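PDB 4XUK: putative hydrolase from Acinetobacter sp. NBRC 100985, which probably hydrolyses organophosphate triesters and lactones at a two-zinc centre, as a member of the metallo-beta-lactamase superfamily. Local coordinates for residues 197-203 / 215-221; 122-128 / 170-176; 42-48 / 223-229. The protein carries 2 engineered substitutions. All coordinates share one frame; numbering follows the deposited sequence.

Contact 1: residues 197-203 / 215-221; sequences HTPGHFS and FIGDIVH. With ZN (zinc ion), chain D; ZN (zinc ion), chain C.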
loop_
_atom_site.group_PDB
_atom_site.type_symbol
_atom_site.label_atom_id
_atom_site.label_comp_id
_atom_site.label_asym_id
_atom_site.label_seq_id
_atom_site.Cartn_x
_atom_site.Cartn_y
_atom_site.Cartn_z
ATOM N N HIS A 197 13.305 -15.456 17.324
ATOM C CA HIS A 197 13.636 -14.039 17.317
ATOM C C HIS A 197 13.940 -13.560 18.732
ATOM O O HIS A 197 14.895 -12.820 18.949
ATOM C CB HIS A 197 12.489 -13.230 16.723
ATOM C CG HIS A 197 12.739 -11.759 16.707
ATOM N ND1 HIS A 197 13.728 -11.174 15.945
ATOM C CD2 HIS A 197 12.112 -10.746 17.354
ATOM C CE1 HIS A 197 13.696 -9.862 16.127
ATOM N NE2 HIS A 197 12.727 -9.582 16.976
ATOM N N THR A 198 13.114 -13.983 19.686
ATOM C CA THR A 198 13.426 -13.857 21.109
ATOM C C THR A 198 12.987 -15.158 21.748
ATOM O O THR A 198 12.176 -15.882 21.166
ATOM C CB THR A 198 12.671 -12.691 21.798
ATOM O OG1 THR A 198 11.269 -12.971 21.823
ATOM C CG2 THR A 198 12.941 -11.354 21.099
ATOM N N PRO A 199 13.494 -15.459 22.953
ATOM C CA PRO A 199 13.184 -16.786 23.504
ATOM C C PRO A 199 11.699 -17.021 23.786
ATOM O O PRO A 199 11.286 -18.181 23.854
ATOM C CB PRO A 199 14.012 -16.829 24.792
ATOM C CG PRO A 199 15.162 -15.896 24.527
ATOM C CD PRO A 199 14.557 -14.777 23.717
ATOM N N GLY A 200 10.907 -15.959 23.928
ATOM C CA GLY A 200 9.489 -16.119 24.215
ATOM C C GLY A 200 8.595 -15.391 23.226
ATOM O O GLY A 200 7.484 -14.964 23.567
ATOM N N HIS A 201 9.073 -15.260 21.990
ATOM C CA HIS A 201 8.295 -14.592 20.954
ATOM C C HIS A 201 7.051 -15.403 20.650
ATOM O O HIS A 201 7.137 -16.611 20.422
ATOM C CB HIS A 201 9.129 -14.400 19.683
ATOM C CG HIS A 201 8.468 -13.531 18.658
ATOM N ND1 HIS A 201 7.497 -13.998 17.799
ATOM C CD2 HIS A 201 8.632 -12.220 18.363
ATOM C CE1 HIS A 201 7.097 -13.012 17.014
ATOM N NE2 HIS A 201 7.765 -11.922 17.339
ATOM N N PHE A 202 5.896 -14.743 20.675
ATOM C CA PHE A 202 4.636 -15.386 20.332
ATOM C C PHE A 202 3.897 -14.575 19.280
ATOM O O PHE A 202 4.034 -13.342 19.206
ATOM C CB PHE A 202 3.718 -15.477 21.556
ATOM C CG PHE A 202 3.846 -16.760 22.346
ATOM C CD1 PHE A 202 5.014 -17.058 23.034
ATOM C CD2 PHE A 202 2.777 -17.643 22.434
ATOM C CE1 PHE A 202 5.125 -18.234 23.785
ATOM C CE2 PHE A 202 2.879 -18.814 23.179
ATOM C CZ PHE A 202 4.057 -19.111 23.849
ATOM N N SER A 203 3.089 -15.260 18.482
ATOM C CA SER A 203 2.174 -14.581 17.578
ATOM C C SER A 203 0.764 -14.797 18.111
ATOM O O SER A 203 0.561 -15.640 18.983
ATOM C CB SER A 203 2.320 -15.120 16.150
ATOM O OG SER A 203 3.667 -15.042 15.717
ATOM N N PHE A 215 -1.506 -12.132 13.777
ATOM C CA PHE A 215 -0.641 -11.010 14.060
ATOM C C PHE A 215 0.708 -11.633 14.368
ATOM O O PHE A 215 0.928 -12.137 15.472
ATOM C CB PHE A 215 -1.204 -10.206 15.234
ATOM C CG PHE A 215 -2.572 -9.625 14.956
ATOM C CD1 PHE A 215 -3.717 -10.414 15.043
ATOM C CD2 PHE A 215 -2.708 -8.302 14.570
ATOM C CE1 PHE A 215 -4.967 -9.888 14.758
ATOM C CE2 PHE A 215 -3.965 -7.769 14.283
ATOM C CZ PHE A 215 -5.088 -8.563 14.384
ATOM N N ILE A 216 1.599 -11.621 13.377
ATOM C CA ILE A 216 2.773 -12.505 13.388
ATOM C C ILE A 216 3.975 -12.039 14.195
ATOM O O ILE A 216 4.879 -12.830 14.465
ATOM C CB ILE A 216 3.272 -12.817 11.958
ATOM C CG1 ILE A 216 3.691 -11.539 11.228
ATOM C CG2 ILE A 216 2.203 -13.547 11.175
ATOM C CD1 ILE A 216 4.558 -11.810 9.991
ATOM N N GLY A 217 4.009 -10.763 14.557
ATOM C CA GLY A 217 5.167 -10.234 15.252
ATOM C C GLY A 217 6.397 -10.266 14.356
ATOM O O GLY A 217 6.297 -10.112 13.132
ATOM N N ASP A 218 7.558 -10.475 14.961
ATOM C CA ASP A 218 8.825 -10.329 14.259
ATOM C C ASP A 218 9.428 -11.637 13.745
ATOM O O ASP A 218 10.626 -11.865 13.885
ATOM C CB ASP A 218 9.838 -9.640 15.164
ATOM C CG ASP A 218 9.608 -8.155 15.265
ATOM O OD1 ASP A 218 8.514 -7.677 14.885
ATOM O OD2 ASP A 218 10.536 -7.461 15.697
ATOM N N ILE A 219 8.608 -12.481 13.132
ATOM C CA ILE A 219 9.133 -13.663 12.463
ATOM C C ILE A 219 9.656 -13.265 11.082
ATOM O O ILE A 219 10.151 -14.105 10.328
ATOM C CB ILE A 219 8.064 -14.743 12.313
ATOM C CG1 ILE A 219 6.906 -14.228 11.452
ATOM C CG2 ILE A 219 7.550 -15.169 13.692
ATOM C CD1 ILE A 219 5.869 -15.285 11.137
ATOM N N VAL A 220 9.542 -11.976 10.753
ATOM C CA VAL A 220 10.088 -11.457 9.501
ATOM C C VAL A 220 10.308 -9.940 9.560
ATOM O O VAL A 220 9.553 -9.216 10.239
ATOM C CB VAL A 220 9.207 -11.883 8.284
ATOM C CG1 VAL A 220 7.959 -11.005 8.161
ATOM C CG2 VAL A 220 10.021 -11.844 7.011
ATOM N N HIS A 221 11.331 -9.455 8.854
ATOM C CA HIS A 221 11.698 -8.041 8.907
ATOM C C HIS A 221 11.717 -7.343 7.549
ATOM O O HIS A 221 12.185 -6.210 7.439
ATOM C CB HIS A 221 13.064 -7.870 9.568
ATOM C CG HIS A 221 13.035 -8.031 11.051
ATOM N ND1 HIS A 221 12.757 -9.234 11.659
ATOM C CD2 HIS A 221 13.214 -7.134 12.051
ATOM C CE1 HIS A 221 12.780 -9.077 12.972
ATOM N NE2 HIS A 221 13.051 -7.812 13.232
HETATM ZN ZN ZN D . 11.984 -7.665 17.641
HETATM ZN ZN ZN C . 10.590 -5.365 16.091
#
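Ser203 meets the loop after strand 211-215: its CB lies against Phe215 O, and its hydroxyl OG donates to Ile216 O at 2.8 Å, coming from above the carbonyl plane. A small hydroxyl side chain suits this tight spot, where the alpha carbons of Ser203 and Ile216 are 4.7 Å apart. Gly217 follows; its positive phi, which glycine adopts readily, lets the backbone pass close to the His201 ring, with Gly217 C 3.7 Å from His201 NE2. Next, Asp218 N donates to His201 NE2 at 2.8 Å, tilted 23° from the imidazole plane; His201 reaches it because CG is anti to its backbone N (chi1 -171°), consistent with a second-shell residue that helps position Asp218. Asp218 CB sits over one face of the His197 ring, 3.6 Å from its centroid. Asp218 OD2 lies 2.1 Å from the zinc also bound by Asp112, His113 and His265, and 2.4 Å from the zinc shared with His108, His110 and His197. His197 NE2 binds the latter at 2.2 Å; Asp237 holds its ND1. His221 presents its ring edge to His197 CE1. A carboxylate bridging two zincs is characteristic of dinuclear hydrolases of the metallo-beta-lactamase superfamily, such as glyoxalase II and the lactonases.

Contact 2: residues 122-128 / 170-176; sequences VANFPNA and PYQAKQR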
loop_
_atom_site.group_PDB
_atom_site.type_symbol
_atom_site.label_atom_id
_atom_site.label_comp_id
_atom_site.label_asym_id
_atom_site.label_seq_id
_atom_site.Cartn_x
_atom_site.Cartn_y
_atom_site.Cartn_z
ATOM N N VAL A 122 4.904 7.248 32.418
ATOM C CA VAL A 122 3.515 6.974 32.821
ATOM C C VAL A 122 2.728 6.261 31.717
ATOM O O VAL A 122 3.027 6.416 30.526
ATOM C CB VAL A 122 2.807 8.237 33.402
ATOM C CG1 VAL A 122 3.702 9.430 33.281
ATOM C CG2 VAL A 122 1.439 8.495 32.774
ATOM N N ALA A 123 1.769 5.430 32.128
ATOM C CA ALA A 123 1.037 4.584 31.190
ATOM C C ALA A 123 0.358 5.428 30.129
ATOM O O ALA A 123 -0.190 6.497 30.431
ATOM C CB ALA A 123 0.004 3.716 31.927
ATOM N N ASN A 124 0.426 4.972 28.883
ATOM C CA ASN A 124 -0.372 5.596 27.844
ATOM C C ASN A 124 -1.781 5.033 27.837
ATOM O O ASN A 124 -2.686 5.679 27.338
ATOM C CB ASN A 124 0.248 5.393 26.459
ATOM C CG ASN A 124 1.382 6.354 26.173
ATOM O OD1 ASN A 124 1.405 7.479 26.665
ATOM N ND2 ASN A 124 2.322 5.918 25.348
ATOM N N PHE A 125 -1.964 3.828 28.374
ATOM C CA PHE A 125 -3.259 3.167 28.280
ATOM C C PHE A 125 -3.804 2.801 29.667
ATOM O O PHE A 125 -3.663 1.665 30.126
ATOM C CB PHE A 125 -3.147 1.961 27.346
ATOM C CG PHE A 125 -2.591 2.320 25.987
ATOM C CD1 PHE A 125 -3.415 2.865 25.014
ATOM C CD2 PHE A 125 -1.243 2.162 25.703
ATOM C CE1 PHE A 125 -2.915 3.227 23.767
ATOM C CE2 PHE A 125 -0.732 2.523 24.459
ATOM C CZ PHE A 125 -1.574 3.056 23.489
ATOM N N PRO A 126 -4.451 3.774 30.326
ATOM C CA PRO A 126 -4.757 3.692 31.761
ATOM C C PRO A 126 -5.751 2.591 32.140
ATOM O O PRO A 126 -5.765 2.196 33.302
ATOM C CB PRO A 126 -5.328 5.083 32.083
ATOM C CG PRO A 126 -5.838 5.600 30.799
ATOM C CD PRO A 126 -4.964 5.017 29.716
ATOM N N ASN A 127 -6.530 2.084 31.188
ATOM C CA ASN A 127 -7.497 1.025 31.477
ATOM C C ASN A 127 -7.107 -0.344 30.924
ATOM O O ASN A 127 -7.909 -1.281 30.925
ATOM C CB ASN A 127 -8.865 1.427 30.944
ATOM C CG ASN A 127 -9.346 2.715 31.550
ATOM O OD1 ASN A 127 -9.265 2.897 32.760
ATOM N ND2 ASN A 127 -9.813 3.632 30.716
ATOM N N ALA A 128 -5.869 -0.457 30.465
ATOM C CA ALA A 128 -5.431 -1.662 29.781
ATOM C C ALA A 128 -4.599 -2.569 30.669
ATOM O O ALA A 128 -3.784 -2.109 31.485
ATOM C CB ALA A 128 -4.626 -1.298 28.536
ATOM N N PRO A 170 4.771 1.114 35.226
ATOM C CA PRO A 170 3.464 1.699 35.544
ATOM C C PRO A 170 2.340 0.669 35.506
ATOM O O PRO A 170 1.339 0.850 36.202
ATOM C CB PRO A 170 3.254 2.721 34.419
ATOM C CG PRO A 170 4.606 3.047 33.929
ATOM C CD PRO A 170 5.383 1.770 34.052
ATOM N N TYR A 171 2.484 -0.385 34.707
ATOM C CA TYR A 171 1.430 -1.392 34.639
ATOM C C TYR A 171 1.560 -2.411 35.770
ATOM O O TYR A 171 0.555 -2.818 36.356
ATOM C CB TYR A 171 1.396 -2.071 33.265
ATOM C CG TYR A 171 0.991 -1.123 32.165
ATOM C CD1 TYR A 171 1.920 -0.253 31.591
ATOM C CD2 TYR A 171 -0.323 -1.067 31.720
ATOM C CE1 TYR A 171 1.545 0.643 30.584
ATOM C CE2 TYR A 171 -0.705 -0.186 30.707
ATOM C CZ TYR A 171 0.233 0.667 30.151
ATOM O OH TYR A 171 -0.147 1.553 29.154
ATOM N N GLN A 172 2.791 -2.814 36.079
ATOM C CA GLN A 172 3.045 -3.643 37.261
ATOM C C GLN A 172 2.508 -2.987 38.533
ATOM O O GLN A 172 1.883 -3.646 39.372
ATOM C CB GLN A 172 4.540 -3.924 37.403
ATOM C CG GLN A 172 5.097 -4.932 36.383
ATOM C CD GLN A 172 6.604 -5.050 36.487
ATOM O OE1 GLN A 172 7.310 -4.040 36.583
ATOM N NE2 GLN A 172 7.105 -6.280 36.504
ATOM N N ALA A 173 2.742 -1.684 38.669
ATOM C CA ALA A 173 2.237 -0.930 39.820
ATOM C C ALA A 173 0.713 -1.027 39.991
ATOM O O ALA A 173 0.207 -0.954 41.113
ATOM C CB ALA A 173 2.662 0.513 39.725
ATOM N N LYS A 174 -0.013 -1.183 38.884
ATOM C CA LYS A 174 -1.470 -1.304 38.932
ATOM C C LYS A 174 -1.937 -2.751 38.861
ATOM O O LYS A 174 -3.143 -3.003 38.740
ATOM C CB LYS A 174 -2.111 -0.523 37.779
ATOM C CG LYS A 174 -1.974 0.994 37.894
ATOM C CD LYS A 174 -3.318 1.637 38.181
ATOM C CE LYS A 174 -3.244 3.154 38.052
ATOM N NZ LYS A 174 -4.604 3.761 37.921
ATOM N N GLN A 175 -0.994 -3.690 38.931
ATOM C CA GLN A 175 -1.300 -5.125 38.844
ATOM C C GLN A 175 -1.955 -5.448 37.497
ATOM O O GLN A 175 -2.857 -6.294 37.408
ATOM C CB GLN A 175 -2.189 -5.588 40.017
ATOM C CG GLN A 175 -1.693 -5.081 41.380
ATOM C CD GLN A 175 -2.335 -5.796 42.562
ATOM O OE1 GLN A 175 -3.473 -6.276 42.484
ATOM N NE2 GLN A 175 -1.603 -5.861 43.670
ATOM N N ARG A 176 -1.500 -4.756 36.474
ATOM C CA ARG A 176 -1.981 -4.936 35.110
ATOM C C ARG A 176 -0.893 -5.308 34.089
ATOM O O ARG A 176 -0.982 -5.010 32.922
ATOM C CB ARG A 176 -2.774 -3.726 34.643
ATOM C CG ARG A 176 -3.858 -3.284 35.587
ATOM C CD ARG A 176 -5.190 -3.847 35.207
ATOM N NE ARG A 176 -6.077 -2.756 35.052
ATOM C CZ ARG A 176 -6.913 -2.520 34.062
ATOM N NH1 ARG A 176 -7.096 -3.294 33.024
ATOM N NH2 ARG A 176 -7.569 -1.438 34.154
HETATM O O HOH W 1 -9.781 -0.267 33.776
#
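Tyr171 reaches across to the start of the turn at Phe125, its hydroxyl OH accepting from Phe125 N at 3.0 Å with an N-H...O angle of 146°. CG stands anti to its carbonyl carbon (chi1 -66°), which sends the ring out from the helix end toward the loop. Ala123 CB packs on Tyr171 CZ at 3.5 Å, and Ala128 O lies at the ring edge, in its plane. Beside this ring, Pro170 CB and Ala123 CB pack at an ordinary van der Waals distance of 4.2 Å, where small apolar groups fit against each other. Arg176 makes the outer link: bent at chi2 and chi3, it brings NH1 to Asn127 O at 3.0 Å in a weak bond, with Ala128 O over one face of the guanidinium.

Behind these groups, a type I turn from Phe125 to Ala128 shapes the loop, and Asn127 ND2 is tied to Glu99 O. A Schellman motif with Gln175 at its positive-phi position ends the helix, Arg176 N bonding to Tyr171 O just where Arg176 begins its reach to the loop. Tyr171 OH is also bonded to Ile117 O. The buried phenol therefore links two backbone groups, whereas the arginine's longer, bent arm holds the exposed turn by one weak bond to Asn127 O.

Contact 3: residues 42-48 / 223-229; sequences ILKKYYA and HTVQFDR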
loop_
_atom_site.group_PDB
_atom_site.type_symbol
_atom_site.label_atom_id
_atom_site.label_comp_id
_atom_site.label_asym_id
_atom_site.label_seq_id
_atom_site.Cartn_x
_atom_site.Cartn_y
_atom_site.Cartn_z
ATOM N N ILE A 42 18.099 -8.831 -4.794
ATOM C CA ILE A 42 16.706 -8.904 -4.351
ATOM C C ILE A 42 16.136 -7.502 -4.103
ATOM O O ILE A 42 15.021 -7.200 -4.534
ATOM C CB ILE A 42 16.547 -9.851 -3.139
ATOM C CG1 ILE A 42 16.923 -11.284 -3.540
ATOM C CG2 ILE A 42 15.120 -9.823 -2.606
ATOM C CD1 ILE A 42 17.176 -12.228 -2.374
ATOM N N LEU A 43 16.905 -6.634 -3.449
ATOM C CA LEU A 43 16.444 -5.266 -3.196
ATOM C C LEU A 43 16.180 -4.489 -4.504
ATOM O O LEU A 43 15.251 -3.680 -4.591
ATOM C CB LEU A 43 17.455 -4.532 -2.307
ATOM C CG LEU A 43 17.613 -5.028 -0.870
ATOM C CD1 LEU A 43 18.742 -4.301 -0.156
ATOM C CD2 LEU A 43 16.311 -4.855 -0.105
ATOM N N LYS A 44 17.000 -4.727 -5.520
ATOM C CA LYS A 44 16.805 -4.054 -6.798
ATOM C C LYS A 44 15.525 -4.516 -7.487
ATOM O O LYS A 44 14.845 -3.713 -8.123
ATOM C CB LYS A 44 18.010 -4.272 -7.712
ATOM C CG LYS A 44 19.212 -3.409 -7.382
ATOM C CD LYS A 44 20.414 -3.847 -8.210
ATOM C CE LYS A 44 21.528 -2.811 -8.185
ATOM N NZ LYS A 44 22.669 -3.255 -7.329
ATOM N N LYS A 45 15.196 -5.803 -7.370
ATOM C CA LYS A 45 13.948 -6.307 -7.939
ATOM C C LYS A 45 12.754 -5.566 -7.336
ATOM O O LYS A 45 11.790 -5.233 -8.040
ATOM C CB LYS A 45 13.819 -7.817 -7.702
ATOM C CG LYS A 45 12.371 -8.324 -7.625
ATOM C CD LYS A 45 12.309 -9.811 -7.275
ATOM C CE LYS A 45 10.873 -10.275 -7.063
ATOM N NZ LYS A 45 10.771 -11.700 -6.623
ATOM N N TYR A 46 12.827 -5.290 -6.036
ATOM C CA TYR A 46 11.716 -4.651 -5.347
ATOM C C TYR A 46 11.879 -3.136 -5.279
ATOM O O TYR A 46 11.165 -2.467 -4.523
ATOM C CB TYR A 46 11.578 -5.207 -3.929
ATOM C CG TYR A 46 11.021 -6.611 -3.841
ATOM C CD1 TYR A 46 9.647 -6.838 -3.811
ATOM C CD2 TYR A 46 11.866 -7.708 -3.748
ATOM C CE1 TYR A 46 9.138 -8.128 -3.712
ATOM C CE2 TYR A 46 11.369 -8.988 -3.645
ATOM C CZ TYR A 46 10.007 -9.195 -3.623
ATOM O OH TYR A 46 9.525 -10.488 -3.518
ATOM N N TYR A 47 12.803 -2.600 -6.078
ATOM C CA TYR A 47 13.061 -1.163 -6.103
ATOM C C TYR A 47 13.221 -0.607 -4.682
ATOM O O TYR A 47 12.520 0.319 -4.265
ATOM C CB TYR A 47 11.959 -0.457 -6.886
ATOM C CG TYR A 47 12.011 -0.790 -8.365
ATOM C CD1 TYR A 47 11.419 -1.947 -8.864
ATOM C CD2 TYR A 47 12.669 0.040 -9.252
ATOM C CE1 TYR A 47 11.469 -2.251 -10.202
ATOM C CE2 TYR A 47 12.723 -0.251 -10.588
ATOM C CZ TYR A 47 12.123 -1.394 -11.058
ATOM O OH TYR A 47 12.183 -1.672 -12.405
ATOM N N ALA A 48 14.140 -1.219 -3.947
ATOM C CA ALA A 48 14.318 -0.962 -2.526
ATOM C C ALA A 48 15.797 -0.899 -2.188
ATOM O O ALA A 48 16.176 -1.079 -1.021
ATOM C CB ALA A 48 13.648 -2.082 -1.712
ATOM N N HIS A 223 9.758 -7.444 3.275
ATOM C CA HIS A 223 8.891 -8.089 2.295
ATOM C C HIS A 223 9.697 -8.509 1.078
ATOM O O HIS A 223 9.137 -9.003 0.096
ATOM C CB HIS A 223 7.746 -7.153 1.858
ATOM C CG HIS A 223 8.214 -5.909 1.169
ATOM N ND1 HIS A 223 9.079 -5.015 1.763
ATOM C CD2 HIS A 223 7.949 -5.414 -0.064
ATOM C CE1 HIS A 223 9.329 -4.024 0.926
ATOM N NE2 HIS A 223 8.658 -4.244 -0.192
ATOM N N THR A 224 11.015 -8.322 1.160
ATOM C CA THR A 224 11.903 -8.492 0.018
ATOM C C THR A 224 12.815 -9.706 0.202
ATOM O O THR A 224 12.484 -10.802 -0.247
ATOM C CB THR A 224 12.756 -7.217 -0.227
ATOM O OG1 THR A 224 13.518 -6.904 0.944
ATOM C CG2 THR A 224 11.848 -6.031 -0.535
ATOM N N VAL A 225 13.950 -9.502 0.866
ATOM C CA VAL A 225 14.950 -10.561 1.046
ATOM C C VAL A 225 14.349 -11.818 1.670
ATOM O O VAL A 225 14.554 -12.930 1.167
ATOM C CB VAL A 225 16.126 -10.082 1.931
ATOM C CG1 VAL A 225 17.103 -11.216 2.186
ATOM C CG2 VAL A 225 16.857 -8.914 1.268
ATOM N N GLN A 226 13.595 -11.649 2.757
ATOM C CA GLN A 226 13.118 -12.810 3.508
ATOM C C GLN A 226 11.846 -13.447 2.949
ATOM O O GLN A 226 11.330 -14.418 3.510
ATOM C CB GLN A 226 12.957 -12.454 4.985
ATOM C CG GLN A 226 14.263 -12.065 5.651
ATOM C CD GLN A 226 14.030 -11.425 6.998
ATOM O OE1 GLN A 226 13.342 -10.415 7.098
ATOM N NE2 GLN A 226 14.575 -12.028 8.043
ATOM N N PHE A 227 11.335 -12.914 1.845
ATOM C CA PHE A 227 10.282 -13.624 1.125
ATOM C C PHE A 227 10.859 -14.420 -0.051
ATOM O O PHE A 227 10.543 -15.600 -0.207
ATOM C CB PHE A 227 9.148 -12.679 0.692
ATOM C CG PHE A 227 8.104 -12.461 1.769
ATOM C CD1 PHE A 227 8.380 -11.654 2.869
ATOM C CD2 PHE A 227 6.862 -13.081 1.692
ATOM C CE1 PHE A 227 7.431 -11.458 3.868
ATOM C CE2 PHE A 227 5.900 -12.887 2.694
ATOM C CZ PHE A 227 6.194 -12.071 3.779
ATOM N N ASP A 228 11.702 -13.792 -0.868
ATOM C CA ASP A 228 12.380 -14.517 -1.946
ATOM C C ASP A 228 13.332 -15.571 -1.378
ATOM O O ASP A 228 13.479 -16.651 -1.949
ATOM C CB ASP A 228 13.167 -13.544 -2.841
ATOM C CG ASP A 228 12.271 -12.650 -3.679
ATOM O OD1 ASP A 228 11.087 -12.465 -3.318
ATOM O OD2 ASP A 228 12.758 -12.113 -4.702
ATOM N N ARG A 229 13.974 -15.254 -0.255
ATOM C CA ARG A 229 14.885 -16.188 0.394
ATOM C C ARG A 229 14.538 -16.337 1.876
ATOM O O ARG A 229 15.253 -15.821 2.737
ATOM C CB ARG A 229 16.320 -15.694 0.242
ATOM C CG ARG A 229 17.361 -16.770 0.482
ATOM C CD ARG A 229 17.622 -17.555 -0.799
ATOM N NE ARG A 229 18.244 -16.697 -1.795
ATOM C CZ ARG A 229 19.532 -16.744 -2.125
ATOM N NH1 ARG A 229 20.343 -17.635 -1.558
ATOM N NH2 ARG A 229 20.005 -15.907 -3.037
HETATM O O HOH W 2 7.334 -10.219 -1.594
HETATM O O HOH W 3 9.481 -2.052 -2.075
#
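Ile42 and Val225 bring the end of helix 36-45 to the start of the short helix 225-228, their alpha carbons 5.9 Å apart. Ile42 CG2, anti to its backbone N, reaches in to Thr224 C at 3.6 Å and also touches Val225 CG2; the branch at CB suits isoleucine to this place, since CD1 can approach Arg229 CB at the same time. Leu43 CD2 packs beside it, against Thr224 OG1 and Val225 CG2. The side chains of Tyr46 and Thr224 run past each other in opposite senses, with Thr224 CA over one face of the phenol ring toward its rim, 4.0 Å from the centroid. The methyl CG2 of Thr224 touches two rings, lying over the centre of the His223 ring and near Tyr46 CG.

Asp228 receives two donors, both on the syn side but tilted from the carboxylate plane: Tyr46 OH meets OD1 at 2.5 Å, 23° out, and Lys45 NZ meets OD2 at 2.8 Å, 28° out, as a salt bridge made by an extended lysine chain. One water bridges Tyr46 OH and His223 O; another joins Tyr46 O to His223 NE2. Next door, Tyr47 stacks on His273 of the second subunit. With hydroxyl and ammonium sharing one carboxylate, Asp228 would probably be favoured in its charged form and held against rotation.

In the fold
Contact 1 lies near the middle of the chain, about 7 Å from its centre, where strands 202-208 and 211-215 of one seven-stranded sheet deliver zinc-site loops. Contacts 2 and 3 are peripheral, on opposite sides of that centre and about 40 Å apart between their own centres. Contact 2 ties the end of helix 151-173 to the loop before strand 129-133 of the other sheet, and does not touch contact 1. Along the chain contact 2 comes first, then contact 1, and both are nested within the long loop closed by contact 3. Contacts 1 and 3 meet where Gln226 OE1 probably accepts from His221 N; the zinc-site loop runs on into helix 225-228, whose partner segment 42-48 faces the second subunit.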